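Protein A52 (Vaccinia virus, PDB 2VVW) suppresses innate immune signalling as a Bcl-2-like protein that engages host TRAF6, inducing cytokines such as IL-10, and IRAK2, inhibiting NF-kappaB. Local coordinates at residues A[25-28]-A[29-32]. Numbering follows the deposited sequence.
Sequences LEEY and FMYR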
loop_
_atom_site.group_PDB
_atom_site.type_symbol
_atom_site.label_atom_id
_atom_site.label_comp_id
_atom_site.label_asym_id
_atom_site.label_seq_id
_atom_site.Cartn_x
_atom_site.Cartn_y
_atom_site.Cartn_z
ATOM N N LEU A 25 2.410 9.595 -5.381
ATOM C CA LEU A 25 3.072 9.790 -4.105
ATOM C C LEU A 25 2.589 8.799 -3.036
ATOM O O LEU A 25 3.390 8.315 -2.245
ATOM C CB LEU A 25 2.942 11.244 -3.622
ATOM C CG LEU A 25 3.623 12.330 -4.473
ATOM C CD1 LEU A 25 3.245 13.704 -3.976
ATOM C CD2 LEU A 25 5.112 12.157 -4.460
ATOM N N GLU A 26 1.301 8.474 -3.028
ATOM C CA GLU A 26 0.771 7.441 -2.113
ATOM C C GLU A 26 1.527 6.143 -2.304
ATOM O O GLU A 26 1.982 5.556 -1.340
ATOM C CB GLU A 26 -0.719 7.159 -2.323
ATOM C CG GLU A 26 -1.684 8.205 -1.810
ATOM C CD GLU A 26 -3.163 7.813 -2.019
ATOM O OE1 GLU A 26 -3.929 7.818 -1.025
ATOM O OE2 GLU A 26 -3.554 7.488 -3.167
ATOM N N GLU A 27 1.653 5.705 -3.554
ATOM C CA GLU A 27 2.319 4.443 -3.859
ATOM C C GLU A 27 3.806 4.518 -3.587
ATOM O O GLU A 27 4.403 3.539 -3.141
ATOM C CB GLU A 27 2.040 4.012 -5.307
ATOM C CG GLU A 27 0.595 3.595 -5.520
ATOM C CD GLU A 27 0.351 2.675 -6.701
ATOM O OE1 GLU A 27 1.314 2.258 -7.401
ATOM O OE2 GLU A 27 -0.847 2.373 -6.926
ATOM N N TYR A 28 4.414 5.672 -3.865
ATOM C CA TYR A 28 5.836 5.888 -3.563
ATOM C C TYR A 28 6.140 5.716 -2.068
ATOM O O TYR A 28 7.030 4.967 -1.663
ATOM C CB TYR A 28 6.242 7.293 -4.011
ATOM C CG TYR A 28 7.672 7.638 -3.699
ATOM C CD1 TYR A 28 8.723 7.029 -4.402
ATOM C CD2 TYR A 28 7.986 8.546 -2.692
ATOM C CE1 TYR A 28 10.031 7.324 -4.128
ATOM C CE2 TYR A 28 9.307 8.857 -2.411
ATOM C CZ TYR A 28 10.329 8.237 -3.130
ATOM O OH TYR A 28 11.644 8.537 -2.863
ATOM N N PHE A 29 5.378 6.399 -1.236
ATOM C CA PHE A 29 5.551 6.252 0.204
ATOM C C PHE A 29 5.189 4.871 0.731
ATOM O O PHE A 29 5.875 4.355 1.614
ATOM C CB PHE A 29 4.833 7.371 0.955
ATOM C CG PHE A 29 5.459 8.717 0.733
ATOM C CD1 PHE A 29 6.780 8.948 1.068
ATOM C CD2 PHE A 29 4.742 9.749 0.178
ATOM C CE1 PHE A 29 7.357 10.189 0.859
ATOM C CE2 PHE A 29 5.324 10.984 -0.036
ATOM C CZ PHE A 29 6.619 11.201 0.298
ATOM N N MET A 30 4.177 4.241 0.140
ATOM C CA MET A 30 3.807 2.879 0.515
ATOM C C MET A 30 4.955 1.939 0.206
ATOM O O MET A 30 5.400 1.208 1.069
ATOM C CB MET A 30 2.563 2.446 -0.255
ATOM C CG MET A 30 2.152 1.010 -0.096
ATOM S SD MET A 30 0.821 0.613 -1.241
ATOM C CE MET A 30 1.713 0.480 -2.817
ATOM N N TYR A 31 5.450 1.988 -1.025
ATOM C CA TYR A 31 6.473 1.024 -1.440
ATOM C C TYR A 31 7.832 1.268 -0.762
ATOM O O TYR A 31 8.519 0.311 -0.351
ATOM C CB TYR A 31 6.622 1.018 -2.961
ATOM C CG TYR A 31 5.560 0.236 -3.709
ATOM C CD1 TYR A 31 5.408 -1.137 -3.508
ATOM C CD2 TYR A 31 4.719 0.861 -4.648
ATOM C CE1 TYR A 31 4.440 -1.877 -4.184
ATOM C CE2 TYR A 31 3.743 0.108 -5.358
ATOM C CZ TYR A 31 3.605 -1.244 -5.107
ATOM O OH TYR A 31 2.685 -1.995 -5.796
ATOM N N ARG A 32 8.240 2.533 -0.670
ATOM C CA ARG A 32 9.484 2.870 0.001
ATOM C C ARG A 32 9.370 2.601 1.507
ATOM O O ARG A 32 10.271 2.017 2.123
ATOM C CB ARG A 32 9.874 4.319 -0.264
ATOM C CG ARG A 32 11.204 4.702 0.370
ATOM C CD ARG A 32 11.780 5.975 -0.234
ATOM N NE ARG A 32 12.958 6.417 0.514
ATOM C CZ ARG A 32 13.858 7.284 0.065
ATOM N NH1 ARG A 32 13.747 7.807 -1.140
ATOM N NH2 ARG A 32 14.894 7.610 0.828
#
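One face of the Phe-29 ring takes the edge of the Tyr-28 ring: the centroids lie 5.3 Å apart and the planes meet at 67°, which makes the pair T-shaped. Tyr-28 CD2 sits over the rim of the Phe-29 ring, 4.0 Å from Phe-29 CE1, with Tyr-28 CE2 as close. On the Tyr-31 ring, one face carries the methyl CE of Met-30, again offset toward the rim, while Glu-27 OE1 lies in the ring plane and so meets the edge, 3.8 Å from Tyr-31 CE2, with the carboxylate turned steeply to the ring. Glu-27 OE1 also accepts a hydrogen bond from Tyr-9 N and OE2 forms a salt bridge with Lys-123 of the second subunit, while Tyr-31 OH is hydrogen-bonded to Asp-8 and to Trp-122 of that subunit.

At the far end of Tyr-28, Arg-32 NH1 donates to the phenol OH at 2.8 Å. At 136° the N-H...O angle is bent, and the hydroxyl lies near the edge of the guanidinium, somewhat out of its plane. Both side chains leave with CG anti to the backbone N (chi1 178° for Tyr-28), running alongside each other in the same direction, which brings their polar ends together. Arg-32 NH2 makes salt bridges to Asp-52 and Asp-111, and these probably fix the guanidinium that holds the phenol.

Beneath the side chains, the i to i+4 bonds are regular, from Phe-29 N to Leu-25 O at 2.9 Å through Arg-32 N to Tyr-28 O at 2.9 Å. Tyr-28 and Phe-29 pack on helix 96-115, as well as on helices 43-49 and 123-132 respectively, while Met-30 and Tyr-31 also pack on the second subunit, making helix 21-35 here a largely buried helix of the all-helical Bcl-2-like fold.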